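Local structure of endolysin B (Mycobacterium phage D29, 3HC7) at residues A[7-12]-A[86-91]; A[79-84]-A[239-244]; A[113-118]-A[146-151]. The protein hydrolyses the ester junction between mycolic acids and the arabinogalactan-peptidoglycan of the host cell wall, helping to lyse the mycobacterium and release phage particles. All blocks are in the same frame, centred on the assembly; numbering follows the deposited sequence.

Interaction 1: residues A[7-12]-A[86-91]; sequences FTVHGT and IVVGQV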
ATOM      1  N   PHE A   7       7.076   8.695  -8.059  1.00 56.39           N
ATOM      2  CA  PHE A   7       6.829   8.889  -6.635  1.00 51.83           C
ATOM      3  C   PHE A   7       6.787   7.534  -5.949  1.00 53.65           C
ATOM      4  O   PHE A   7       6.125   6.612  -6.426  1.00 52.57           O
ATOM      5  CB  PHE A   7       5.510   9.635  -6.413  1.00 43.92           C
ATOM      6  CG  PHE A   7       5.470  10.993  -7.054  1.00 50.84           C
ATOM      7  CD1 PHE A   7       5.981  12.103  -6.396  1.00 49.35           C
ATOM      8  CD2 PHE A   7       4.932  11.156  -8.322  1.00 54.94           C
ATOM      9  CE1 PHE A   7       5.948  13.354  -6.988  1.00 54.25           C
ATOM     10  CE2 PHE A   7       4.897  12.406  -8.923  1.00 53.80           C
ATOM     11  CZ  PHE A   7       5.405  13.504  -8.255  1.00 55.44           C
ATOM     12  N   THR A   8       7.499   7.413  -4.834  1.00 52.12           N
ATOM     13  CA  THR A   8       7.627   6.131  -4.166  1.00 44.35           C
ATOM     14  C   THR A   8       7.342   6.245  -2.678  1.00 46.02           C
ATOM     15  O   THR A   8       7.742   7.208  -2.015  1.00 44.40           O
ATOM     16  CB  THR A   8       9.034   5.521  -4.354  1.00 53.52           C
ATOM     17  OG1 THR A   8      10.018   6.433  -3.856  1.00 56.52           O
ATOM     18  CG2 THR A   8       9.302   5.230  -5.823  1.00 56.33           C
ATOM     19  N   VAL A   9       6.639   5.246  -2.165  1.00 39.46           N
ATOM     20  CA  VAL A   9       6.296   5.199  -0.754  1.00 43.14           C
ATOM     21  C   VAL A   9       6.694   3.844  -0.192  1.00 42.75           C
ATOM     22  O   VAL A   9       6.165   2.808  -0.600  1.00 44.53           O
ATOM     23  CB  VAL A   9       4.801   5.447  -0.521  1.00 39.14           C
ATOM     24  CG1 VAL A   9       4.516   5.611   0.971  1.00 32.44           C
ATOM     25  CG2 VAL A   9       4.356   6.686  -1.281  1.00 37.99           C
ATOM     26  N   HIS A  10       7.644   3.867   0.732  1.00 44.35           N
ATOM     27  CA  HIS A  10       8.137   2.654   1.376  1.00 45.12           C
ATOM     28  C   HIS A  10       7.079   1.871   2.148  1.00 43.24           C
ATOM     29  O   HIS A  10       6.013   2.394   2.488  1.00 44.39           O
ATOM     30  CB  HIS A  10       9.298   2.993   2.318  1.00 42.38           C
ATOM     31  CG  HIS A  10      10.627   3.065   1.637  1.00 42.88           C
ATOM     32  ND1 HIS A  10      11.274   1.947   1.154  1.00 41.40           N
ATOM     33  CD2 HIS A  10      11.438   4.115   1.369  1.00 43.63           C
ATOM     34  CE1 HIS A  10      12.430   2.305   0.623  1.00 47.37           C
ATOM     35  NE2 HIS A  10      12.553   3.616   0.737  1.00 53.21           N
ATOM     36  N   GLY A  11       7.399   0.611   2.434  1.00 43.35           N
ATOM     37  CA  GLY A  11       6.561  -0.231   3.262  1.00 42.30           C
ATOM     38  C   GLY A  11       6.818   0.014   4.735  1.00 41.82           C
ATOM     39  O   GLY A  11       7.699   0.788   5.113  1.00 44.91           O
ATOM     40  N   THR A  12       6.031  -0.653   5.569  1.00 38.35           N
ATOM     41  CA  THR A  12       6.138  -0.548   7.016  1.00 33.72           C
ATOM     42  C   THR A  12       7.579  -0.762   7.489  1.00 44.83           C
ATOM     43  O   THR A  12       8.270  -1.668   7.022  1.00 41.62           O
ATOM     44  CB  THR A  12       5.220  -1.592   7.668  1.00 39.22           C
ATOM     45  OG1 THR A  12       3.896  -1.427   7.155  1.00 41.32           O
ATOM     46  CG2 THR A  12       5.214  -1.449   9.183  1.00 41.12           C
ATOM     47  N   ILE A  86      -0.984   1.143   0.429  1.00 31.59           N
ATOM     48  CA  ILE A  86      -2.185   1.824   0.915  1.00 30.80           C
ATOM     49  C   ILE A  86      -2.111   3.325   0.608  1.00 33.42           C
ATOM     50  O   ILE A  86      -3.089   3.913   0.133  1.00 32.50           O
ATOM     51  CB  ILE A  86      -2.403   1.642   2.433  1.00 34.51           C
ATOM     52  CG1 ILE A  86      -2.420   0.164   2.826  1.00 23.66           C
ATOM     53  CG2 ILE A  86      -3.717   2.302   2.876  1.00 31.68           C
ATOM     54  CD1 ILE A  86      -2.474  -0.049   4.357  1.00 23.52           C
ATOM     55  N   VAL A  87      -0.960   3.942   0.885  1.00 32.43           N
ATOM     56  CA  VAL A  87      -0.792   5.368   0.617  1.00 35.22           C
ATOM     57  C   VAL A  87      -1.061   5.676  -0.856  1.00 30.72           C
ATOM     58  O   VAL A  87      -1.868   6.550  -1.172  1.00 29.04           O
ATOM     59  CB  VAL A  87       0.616   5.887   1.010  1.00 39.45           C
ATOM     60  CG1 VAL A  87       0.834   7.326   0.480  1.00 30.70           C
ATOM     61  CG2 VAL A  87       0.812   5.824   2.523  1.00 31.42           C
ATOM     62  N   VAL A  88      -0.389   4.960  -1.754  1.00 33.83           N
ATOM     63  CA  VAL A  88      -0.570   5.191  -3.192  1.00 32.51           C
ATOM     64  C   VAL A  88      -2.011   4.890  -3.611  1.00 33.32           C
ATOM     65  O   VAL A  88      -2.592   5.605  -4.431  1.00 32.99           O
ATOM     66  CB  VAL A  88       0.402   4.344  -4.047  1.00 32.97           C
ATOM     67  CG1 VAL A  88       0.074   4.476  -5.539  1.00 37.26           C
ATOM     68  CG2 VAL A  88       1.854   4.754  -3.790  1.00 39.28           C
ATOM     69  N   GLY A  89      -2.576   3.826  -3.048  1.00 31.12           N
ATOM     70  CA  GLY A  89      -3.939   3.424  -3.357  1.00 24.97           C
ATOM     71  C   GLY A  89      -4.971   4.457  -2.918  1.00 25.34           C
ATOM     72  O   GLY A  89      -5.938   4.717  -3.631  1.00 29.26           O
ATOM     73  N   GLN A  90      -4.761   5.060  -1.752  1.00 24.21           N
ATOM     74  CA  GLN A  90      -5.678   6.080  -1.263  1.00 29.19           C
ATOM     75  C   GLN A  90      -5.635   7.307  -2.143  1.00 30.85           C
ATOM     76  O   GLN A  90      -6.676   7.885  -2.464  1.00 30.44           O
ATOM     77  CB  GLN A  90      -5.346   6.462   0.173  1.00 32.01           C
ATOM     78  CG  GLN A  90      -5.799   5.430   1.175  1.00 29.28           C
ATOM     79  CD  GLN A  90      -7.296   5.434   1.363  1.00 28.83           C
ATOM     80  OE1 GLN A  90      -7.890   6.475   1.625  1.00 26.26           O
ATOM     81  NE2 GLN A  90      -7.915   4.264   1.250  1.00 25.96           N
ATOM     82  N   VAL A  91      -4.423   7.705  -2.527  1.00 28.31           N
ATOM     83  CA  VAL A  91      -4.244   8.874  -3.369  1.00 36.80           C
ATOM     84  C   VAL A  91      -4.916   8.644  -4.712  1.00 30.78           C
ATOM     85  O   VAL A  91      -5.653   9.494  -5.185  1.00 30.53           O
ATOM     86  CB  VAL A  91      -2.750   9.247  -3.537  1.00 33.76           C
ATOM     87  CG1 VAL A  91      -2.562  10.210  -4.694  1.00 29.92           C
ATOM     88  CG2 VAL A  91      -2.223   9.862  -2.259  1.00 27.38           C
TER
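Val-9, in strand 5-9, and Val-87, in helix 83-96, bring the two backbones closest, with 7.2 Å between Val-9 CA and Val-87 CA. This is a helix lying on the parallel sheet of an alpha/beta-hydrolase fold. Only residues 7-9 of the first segment are strand; the chain then leaves the sheet as a loop. Residues 86-91 are helical throughout. No hydrogen bond joins the segments, and the whole contact is apolar and buried.

Three valines carry it. Val-9 points from the strand toward the helix. Both its methyl groups touch Val-87, and CG2 also reaches Val-88. CG1 lies anti to the backbone N (chi1 -171°) and meets Val-87 at its branch point, with Val-9 CG1 3.9 Å from Val-87 CB. The side chains of Val-9 and Val-87 cross at about a right angle. CG2 of Val-9 sits beside its own backbone N, 4.0 Å from Val-87 CG1. The side chains of Val-9 and Val-88 run antiparallel alongside one another. These distances are ordinary van der Waals separations.

The neighbours continue the same core. Val-9 also packs on Ile-39 and Tyr-42, and its strand is hydrogen-bonded through the backbone to Ala-79 and Tyr-81 of strand 76-81. Val-88 turns its CG1 to strand 110-116, where it touches Val-113 and Phe-115. Val-88 thus bridges strand 5-9 and strand 110-116. On the Val-9 side, Val-88 contributes a single methyl group: its CG2 stands 4.0 Å from Val-9 CG2.

Interaction 2: residues A[79-84]-A[239-244]; sequences AGYSQG and PHLYNR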
ATOM      1  N   ALA A  79       4.676   4.253  -7.107  1.00 44.20           N
ATOM      2  CA  ALA A  79       5.053   2.923  -6.655  1.00 42.10           C
ATOM      3  C   ALA A  79       5.057   2.862  -5.138  1.00 43.14           C
ATOM      4  O   ALA A  79       5.742   3.640  -4.473  1.00 48.35           O
ATOM      5  CB  ALA A  79       6.426   2.540  -7.200  1.00 44.34           C
ATOM      6  N   GLY A  80       4.294   1.925  -4.596  1.00 43.03           N
ATOM      7  CA  GLY A  80       4.206   1.760  -3.159  1.00 46.20           C
ATOM      8  C   GLY A  80       4.171   0.302  -2.754  1.00 44.65           C
ATOM      9  O   GLY A  80       3.605  -0.539  -3.455  1.00 42.65           O
ATOM     10  N   TYR A  81       4.768   0.016  -1.604  1.00 46.69           N
ATOM     11  CA  TYR A  81       4.868  -1.338  -1.071  1.00 40.80           C
ATOM     12  C   TYR A  81       4.215  -1.403   0.304  1.00 36.47           C
ATOM     13  O   TYR A  81       4.478  -0.557   1.160  1.00 40.46           O
ATOM     14  CB  TYR A  81       6.345  -1.732  -0.996  1.00 46.93           C
ATOM     15  CG  TYR A  81       6.667  -2.985  -0.207  1.00 44.53           C
ATOM     16  CD1 TYR A  81       5.924  -4.150  -0.365  1.00 42.22           C
ATOM     17  CD2 TYR A  81       7.748  -3.009   0.662  1.00 48.15           C
ATOM     18  CE1 TYR A  81       6.231  -5.295   0.347  1.00 43.59           C
ATOM     19  CE2 TYR A  81       8.066  -4.148   1.380  1.00 52.91           C
ATOM     20  CZ  TYR A  81       7.307  -5.285   1.220  1.00 49.65           C
ATOM     21  OH  TYR A  81       7.629  -6.413   1.935  1.00 54.85           O
ATOM     22  N   SER A  82       3.353  -2.403   0.494  1.00 33.30           N
ATOM     23  CA  SER A  82       2.653  -2.665   1.759  1.00 37.67           C
ATOM     24  C   SER A  82       1.947  -1.425   2.323  1.00 36.87           C
ATOM     25  O   SER A  82       1.045  -0.909   1.680  1.00 36.44           O
ATOM     26  CB  SER A  82       3.537  -3.414   2.786  1.00 46.99           C
ATOM     27  OG  SER A  82       4.280  -2.564   3.641  1.00 56.89           O
ATOM     28  N   GLN A  83       2.318  -0.939   3.505  1.00 33.84           N
ATOM     29  CA  GLN A  83       1.698   0.304   3.967  1.00 38.14           C
ATOM     30  C   GLN A  83       1.810   1.370   2.867  1.00 36.95           C
ATOM     31  O   GLN A  83       0.912   2.199   2.677  1.00 28.48           O
ATOM     32  CB  GLN A  83       2.330   0.797   5.270  1.00 36.30           C
ATOM     33  CG  GLN A  83       1.756   2.127   5.754  1.00 32.62           C
ATOM     34  CD  GLN A  83       2.347   2.588   7.084  1.00 40.98           C
ATOM     35  OE1 GLN A  83       2.222   3.754   7.457  1.00 38.86           O
ATOM     36  NE2 GLN A  83       2.988   1.673   7.804  1.00 38.54           N
ATOM     37  N   GLY A  84       2.917   1.327   2.132  1.00 38.02           N
ATOM     38  CA  GLY A  84       3.148   2.240   1.027  1.00 43.79           C
ATOM     39  C   GLY A  84       2.134   2.066  -0.087  1.00 40.55           C
ATOM     40  O   GLY A  84       1.789   3.030  -0.772  1.00 38.34           O
ATOM     41  N   PRO A 239       7.010 -14.667   1.784  1.00 64.03           N
ATOM     42  CA  PRO A 239       5.935 -14.333   0.837  1.00 60.63           C
ATOM     43  C   PRO A 239       5.545 -12.847   0.821  1.00 60.90           C
ATOM     44  O   PRO A 239       4.996 -12.368  -0.176  1.00 60.61           O
ATOM     45  CB  PRO A 239       4.758 -15.174   1.350  1.00 59.40           C
ATOM     46  CG  PRO A 239       5.075 -15.403   2.802  1.00 57.23           C
ATOM     47  CD  PRO A 239       6.549 -15.641   2.790  1.00 57.43           C
ATOM     48  N   HIS A 240       5.812 -12.129   1.908  1.00 51.15           N
ATOM     49  CA  HIS A 240       5.476 -10.710   1.963  1.00 50.42           C
ATOM     50  C   HIS A 240       6.552  -9.865   1.282  1.00 48.77           C
ATOM     51  O   HIS A 240       6.461  -8.641   1.259  1.00 43.01           O
ATOM     52  CB  HIS A 240       5.291 -10.254   3.414  1.00 51.36           C
ATOM     53  CG  HIS A 240       6.506 -10.465   4.263  1.00 58.22           C
ATOM     54  ND1 HIS A 240       7.287  -9.426   4.717  1.00 60.82           N
ATOM     55  CD2 HIS A 240       7.088 -11.599   4.719  1.00 60.56           C
ATOM     56  CE1 HIS A 240       8.289  -9.908   5.431  1.00 58.43           C
ATOM     57  NE2 HIS A 240       8.193 -11.225   5.445  1.00 62.12           N
ATOM     58  N   LEU A 241       7.574 -10.532   0.751  1.00 52.95           N
ATOM     59  CA  LEU A 241       8.671  -9.873   0.048  1.00 52.13           C
ATOM     60  C   LEU A 241       8.513 -10.121  -1.448  1.00 58.81           C
ATOM     61  O   LEU A 241       7.871 -11.092  -1.854  1.00 66.22           O
ATOM     62  CB  LEU A 241      10.030 -10.412   0.529  1.00 49.03           C
ATOM     63  CG  LEU A 241      10.293 -10.410   2.037  1.00 49.28           C
ATOM     64  CD1 LEU A 241      11.664 -10.997   2.350  1.00 57.87           C
ATOM     65  CD2 LEU A 241      10.161  -9.010   2.616  1.00 48.78           C
ATOM     66  N   TYR A 242       9.098  -9.254  -2.269  1.00 57.90           N
ATOM     67  CA  TYR A 242       8.934  -9.356  -3.719  1.00 48.38           C
ATOM     68  C   TYR A 242      10.219  -9.116  -4.499  1.00 57.48           C
ATOM     69  O   TYR A 242      11.082  -8.347  -4.082  1.00 64.71           O
ATOM     70  CB  TYR A 242       7.841  -8.385  -4.207  1.00 52.58           C
ATOM     71  CG  TYR A 242       6.459  -8.767  -3.727  1.00 54.50           C
ATOM     72  CD1 TYR A 242       5.602  -9.498  -4.537  1.00 54.07           C
ATOM     73  CD2 TYR A 242       6.024  -8.423  -2.452  1.00 51.94           C
ATOM     74  CE1 TYR A 242       4.351  -9.864  -4.102  1.00 45.41           C
ATOM     75  CE2 TYR A 242       4.772  -8.785  -2.004  1.00 49.41           C
ATOM     76  CZ  TYR A 242       3.941  -9.506  -2.833  1.00 47.11           C
ATOM     77  OH  TYR A 242       2.692  -9.870  -2.395  1.00 47.85           O
ATOM     78  N   ASN A 243      10.332  -9.793  -5.638  1.00 65.55           N
ATOM     79  CA  ASN A 243      11.337  -9.476  -6.641  1.00 61.24           C
ATOM     80  C   ASN A 243      10.881  -8.247  -7.434  1.00 70.01           C
ATOM     81  O   ASN A 243       9.788  -8.238  -7.998  1.00 77.55           O
ATOM     82  CB  ASN A 243      11.519 -10.670  -7.576  1.00 60.43           C
ATOM     83  CG  ASN A 243      12.355 -10.336  -8.800  1.00 78.23           C
ATOM     84  OD1 ASN A 243      13.250  -9.495  -8.744  1.00 83.51           O
ATOM     85  ND2 ASN A 243      12.064 -11.000  -9.913  1.00 78.96           N
ATOM     86  N   ARG A 244      11.725  -7.218  -7.481  1.00 68.83           N
ATOM     87  CA  ARG A 244      11.351  -5.924  -8.059  1.00 67.12           C
ATOM     88  C   ARG A 244      11.562  -5.794  -9.566  1.00 68.57           C
ATOM     89  O   ARG A 244      11.140  -4.804 -10.167  1.00 67.34           O
ATOM     90  CB  ARG A 244      12.132  -4.800  -7.375  1.00 68.15           C
ATOM     91  CG  ARG A 244      13.563  -4.629  -7.891  1.00 72.58           C
ATOM     92  CD  ARG A 244      14.287  -3.520  -7.143  1.00 74.16           C
ATOM     93  NE  ARG A 244      15.652  -3.333  -7.618  1.00 82.11           N
ATOM     94  CZ  ARG A 244      16.713  -3.960  -7.116  1.00 88.29           C
ATOM     95  NH1 ARG A 244      16.573  -4.821  -6.111  1.00 82.15           N
ATOM     96  NH2 ARG A 244      17.920  -3.721  -7.617  1.00 82.98           N
TER
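Tyr-81 OH donates a hydrogen bond to the backbone carbonyl of His-240, with 2.6 Å between Tyr-81 OH and His-240 O. The C=O...OH angle is 145°, and the donor is tilted 30° from the carbonyl plane. Seen from the tyrosine, His-240 O lies at the edge of the ring, in its plane. Tyr-81 CG is anti to the backbone N (chi1 168°), which carries the phenol from the end of strand 76-81 across to the loop 239-244. The bond grips the main chain of His-240 and leaves its imidazole out: Tyr-81 OH is 4.1 Å from His-240 ND1.

Van der Waals contacts flank the bond. Leu-241 brings one methyl to the hydroxyl, with Leu-241 CD2 3.7 Å from Tyr-81 OH. The two tyrosine rings make the apolar contact, meeting obliquely with Tyr-81 CE1 4.2 Å from Tyr-242 CD2. Within each segment a neighbour covers a ring face. Ser-82 CB lies over Tyr-81, toward the rim, and Leu-241 CG lies over the centre of the His-240 ring.

Two other polar ends have partners outside the contact. Tyr-242 OH bonds to His-163 N and also to Asp-166 OD2. Ser-82 OG is bonded to Thr-12 N.

Ser-82, with positive phi, sits in a strained turn between strand and helix, flanked by Gly-80 and Gly-84. This is the GxSxG nucleophile elbow of an alpha/beta hydrolase. Although the His-240 imidazole is beyond hydrogen-bonding distance of Ser-82 OG in this structure, these two active-site residues and Asp-166, the inferred acid, are consistent with a Ser-His-Asp catalytic triad.

Interaction 3: residues A[113-118]-A[146-151]; sequences VIFWGN and DRLENL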
ATOM      1  N   VAL A 113       1.156   2.758 -12.410  1.00 49.54           N
ATOM      2  CA  VAL A 113       1.144   2.616 -10.965  1.00 46.99           C
ATOM      3  C   VAL A 113       1.609   1.228 -10.602  1.00 46.93           C
ATOM      4  O   VAL A 113       1.216   0.255 -11.245  1.00 50.69           O
ATOM      5  CB  VAL A 113      -0.260   2.813 -10.380  1.00 42.99           C
ATOM      6  CG1 VAL A 113      -0.189   2.850  -8.868  1.00 37.53           C
ATOM      7  CG2 VAL A 113      -0.859   4.087 -10.899  1.00 33.23           C
ATOM      8  N   ILE A 114       2.442   1.143  -9.570  1.00 48.20           N
ATOM      9  CA  ILE A 114       2.933  -0.136  -9.074  1.00 42.64           C
ATOM     10  C   ILE A 114       2.591  -0.331  -7.608  1.00 45.55           C
ATOM     11  O   ILE A 114       2.894   0.525  -6.774  1.00 45.16           O
ATOM     12  CB  ILE A 114       4.461  -0.248  -9.207  1.00 52.53           C
ATOM     13  CG1 ILE A 114       4.870  -0.308 -10.676  1.00 60.80           C
ATOM     14  CG2 ILE A 114       4.966  -1.478  -8.462  1.00 54.50           C
ATOM     15  CD1 ILE A 114       6.340  -0.092 -10.898  1.00 68.42           C
ATOM     16  N   PHE A 115       1.964  -1.465  -7.305  1.00 41.50           N
ATOM     17  CA  PHE A 115       1.749  -1.894  -5.932  1.00 38.41           C
ATOM     18  C   PHE A 115       2.450  -3.225  -5.680  1.00 50.56           C
ATOM     19  O   PHE A 115       2.385  -4.131  -6.512  1.00 49.32           O
ATOM     20  CB  PHE A 115       0.259  -2.097  -5.663  1.00 37.31           C
ATOM     21  CG  PHE A 115      -0.588  -0.887  -5.935  1.00 40.00           C
ATOM     22  CD1 PHE A 115      -0.640   0.160  -5.024  1.00 38.03           C
ATOM     23  CD2 PHE A 115      -1.350  -0.806  -7.090  1.00 39.07           C
ATOM     24  CE1 PHE A 115      -1.437   1.272  -5.264  1.00 41.89           C
ATOM     25  CE2 PHE A 115      -2.149   0.299  -7.334  1.00 41.02           C
ATOM     26  CZ  PHE A 115      -2.189   1.344  -6.423  1.00 38.75           C
ATOM     27  N   TRP A 116       3.123  -3.338  -4.539  1.00 52.01           N
ATOM     28  CA  TRP A 116       3.559  -4.639  -4.037  1.00 50.20           C
ATOM     29  C   TRP A 116       2.861  -4.829  -2.703  1.00 44.24           C
ATOM     30  O   TRP A 116       2.774  -3.879  -1.923  1.00 39.78           O
ATOM     31  CB  TRP A 116       5.067  -4.681  -3.780  1.00 46.09           C
ATOM     32  CG  TRP A 116       5.987  -4.397  -4.943  1.00 49.57           C
ATOM     33  CD1 TRP A 116       6.474  -5.300  -5.855  1.00 50.80           C
ATOM     34  CD2 TRP A 116       6.594  -3.139  -5.265  1.00 45.95           C
ATOM     35  NE1 TRP A 116       7.322  -4.668  -6.738  1.00 52.70           N
ATOM     36  CE2 TRP A 116       7.413  -3.344  -6.397  1.00 51.36           C
ATOM     37  CE3 TRP A 116       6.520  -1.859  -4.709  1.00 46.02           C
ATOM     38  CZ2 TRP A 116       8.149  -2.312  -6.982  1.00 55.06           C
ATOM     39  CZ3 TRP A 116       7.250  -0.835  -5.292  1.00 46.13           C
ATOM     40  CH2 TRP A 116       8.052  -1.070  -6.418  1.00 54.24           C
ATOM     41  N   GLY A 117       2.378  -6.043  -2.438  1.00 50.40           N
ATOM     42  CA  GLY A 117       1.737  -6.380  -1.171  1.00 48.02           C
ATOM     43  C   GLY A 117       0.658  -5.400  -0.727  1.00 47.19           C
ATOM     44  O   GLY A 117       0.748  -4.824   0.358  1.00 41.66           O
ATOM     45  N   ASN A 118      -0.376  -5.256  -1.554  1.00 39.17           N
ATOM     46  CA  ASN A 118      -1.367  -4.179  -1.450  1.00 32.90           C
ATOM     47  C   ASN A 118      -2.649  -4.502  -0.651  1.00 34.35           C
ATOM     48  O   ASN A 118      -3.508  -5.261  -1.110  1.00 34.60           O
ATOM     49  CB  ASN A 118      -1.738  -3.732  -2.877  1.00 34.44           C
ATOM     50  CG  ASN A 118      -2.633  -2.514  -2.901  1.00 39.28           C
ATOM     51  OD1 ASN A 118      -2.836  -1.863  -1.881  1.00 42.63           O
ATOM     52  ND2 ASN A 118      -3.176  -2.199  -4.073  1.00 45.46           N
ATOM     53  N   ASP A 146     -12.163  -0.501   1.895  1.00 34.14           N
ATOM     54  CA  ASP A 146     -11.967   0.585   0.945  1.00 37.46           C
ATOM     55  C   ASP A 146     -10.834   0.181   0.002  1.00 35.56           C
ATOM     56  O   ASP A 146      -9.682   0.543   0.212  1.00 40.95           O
ATOM     57  CB  ASP A 146     -11.593   1.860   1.708  1.00 29.19           C
ATOM     58  CG  ASP A 146     -11.477   3.076   0.809  1.00 32.41           C
ATOM     59  OD1 ASP A 146     -12.247   3.182  -0.169  1.00 32.60           O
ATOM     60  OD2 ASP A 146     -10.631   3.946   1.105  1.00 34.83           O
ATOM     61  N   ARG A 147     -11.159  -0.593  -1.020  1.00 35.36           N
ATOM     62  CA  ARG A 147     -10.137  -1.132  -1.908  1.00 34.82           C
ATOM     63  C   ARG A 147     -10.335  -0.622  -3.333  1.00 32.77           C
ATOM     64  O   ARG A 147     -11.369  -0.025  -3.664  1.00 31.71           O
ATOM     65  CB  ARG A 147     -10.141  -2.666  -1.879  1.00 32.49           C
ATOM     66  CG  ARG A 147     -11.421  -3.297  -2.421  1.00 36.24           C
ATOM     67  CD  ARG A 147     -11.327  -4.822  -2.486  1.00 39.50           C
ATOM     68  NE  ARG A 147     -11.152  -5.426  -1.163  1.00 41.85           N
ATOM     69  CZ  ARG A 147     -12.153  -5.711  -0.334  1.00 43.80           C
ATOM     70  NH1 ARG A 147     -13.402  -5.453  -0.701  1.00 34.90           N
ATOM     71  NH2 ARG A 147     -11.910  -6.255   0.860  1.00 36.27           N
ATOM     72  N   LEU A 148      -9.334  -0.854  -4.173  1.00 30.66           N
ATOM     73  CA  LEU A 148      -9.381  -0.362  -5.542  1.00 40.73           C
ATOM     74  C   LEU A 148     -10.422  -1.130  -6.346  1.00 45.59           C
ATOM     75  O   LEU A 148     -10.703  -2.296  -6.063  1.00 47.98           O
ATOM     76  CB  LEU A 148      -7.994  -0.459  -6.184  1.00 42.17           C
ATOM     77  CG  LEU A 148      -6.950   0.409  -5.475  1.00 33.32           C
ATOM     78  CD1 LEU A 148      -5.542  -0.004  -5.833  1.00 39.04           C
ATOM     79  CD2 LEU A 148      -7.178   1.887  -5.776  1.00 36.17           C
ATOM     80  N   GLU A 149     -11.013  -0.464  -7.332  1.00 50.23           N
ATOM     81  CA  GLU A 149     -12.004  -1.100  -8.188  1.00 52.54           C
ATOM     82  C   GLU A 149     -11.915  -0.589  -9.628  1.00 51.59           C
ATOM     83  O   GLU A 149     -11.484   0.537  -9.866  1.00 50.04           O
ATOM     84  CB  GLU A 149     -13.412  -0.901  -7.622  1.00 53.83           C
ATOM     85  CG  GLU A 149     -13.671   0.481  -7.051  1.00 68.22           C
ATOM     86  CD  GLU A 149     -15.100   0.655  -6.557  1.00 81.93           C
ATOM     87  OE1 GLU A 149     -15.424   1.745  -6.027  1.00 83.78           O
ATOM     88  OE2 GLU A 149     -15.895  -0.297  -6.695  1.00 84.46           O
ATOM     89  N   ASN A 150     -12.302  -1.435 -10.577  1.00 58.02           N
ATOM     90  CA  ASN A 150     -12.432  -1.028 -11.976  1.00 59.25           C
ATOM     91  C   ASN A 150     -11.177  -0.393 -12.548  1.00 54.44           C
ATOM     92  O   ASN A 150     -11.260   0.511 -13.370  1.00 62.08           O
ATOM     93  CB  ASN A 150     -13.591  -0.046 -12.122  1.00 55.66           C
ATOM     94  CG  ASN A 150     -14.877  -0.584 -11.549  1.00 60.67           C
ATOM     95  OD1 ASN A 150     -15.705   0.167 -11.023  1.00 67.69           O
ATOM     96  ND2 ASN A 150     -15.055  -1.896 -11.642  1.00 57.89           N
ATOM     97  N   LEU A 151     -10.015  -0.865 -12.112  1.00 48.78           N
ATOM     98  CA  LEU A 151      -8.760  -0.273 -12.543  1.00 52.70           C
ATOM     99  C   LEU A 151      -8.609  -0.415 -14.050  1.00 56.35           C
ATOM    100  O   LEU A 151      -8.136   0.495 -14.723  1.00 55.88           O
ATOM    101  CB  LEU A 151      -7.573  -0.919 -11.823  1.00 47.11           C
ATOM    102  CG  LEU A 151      -7.416  -0.581 -10.334  1.00 44.19           C
ATOM    103  CD1 LEU A 151      -6.256  -1.348  -9.719  1.00 45.64           C
ATOM    104  CD2 LEU A 151      -7.235   0.918 -10.136  1.00 45.07           C
TER
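The Phe-115 ring meets the CD1 methyl of Leu-148 obliquely and carries Asn-118 ND2 over one face. Asn-118 ND2 stands 3.4 Å above the plane of the Phe-115 ring, nearer the ring's margin than its centre. The Leu-148 methyl touches two adjacent ring carbons, with Leu-148 CD1 3.7 Å from Phe-115 CZ and equally close to Phe-115 CE2. The side chains of Phe-115 and Leu-148 approach head-on from the two segments.

Leu-148 CD1 also meets the amide. It lies 3.7 Å from Asn-118 ND2, and the side chains of Asn-118 and Leu-148 cross at about a right angle. One methyl thus touches both an aromatic ring and an amide. Leu-148 CG is anti to its carbonyl carbon (chi1 -63°). With chi2 163°, CD1 lies anti to CA and extends the side chain toward Phe-115 and Asn-118. The contact is buried, and no hydrogen bond crosses it.

The buried amide of Asn-118 is held by polar partners on both of its ends. ND2 bonds to Asp-160 OD2, and OD1 accepts from Met-120 N. These two bonds fix the rotation of the amide beside the ring. Phe-115 also packs on Val-88 of helix 83-96 and on Val-158 and Asp-160 of strand 157-161.

Leu-148 belongs to a long connection between strands 110-116 and 157-161. That connection folds back over the helix 83-96 side of the parallel sheet. The contact joins the C-terminal end of strand 110-116 to this excursion, in the part of an alpha/beta-hydrolase fold where loops leave the sheet near the catalytic residues.

The three contacts lie close together in one alpha/beta-hydrolase domain, interactions 1 and 3 buried and interaction 2 partly so. The centre of interaction 1 is about 10 Å from those of interactions 2 and 3, which are about 12 Å apart. Strands 5-9, 76-81 and 110-116 are successive neighbours in the parallel sheet, and each supplies one segment. Helix 83-96 begins in interaction 2, just after Ser-82, and continues into interaction 1. Along the chain, the segments of interactions 1 and 2 alternate, while interaction 3 follows interaction 1 and falls between the two segments of interaction 2. The late segment 239-244 thus brings His-240 back to the sheet that carries Ser-82.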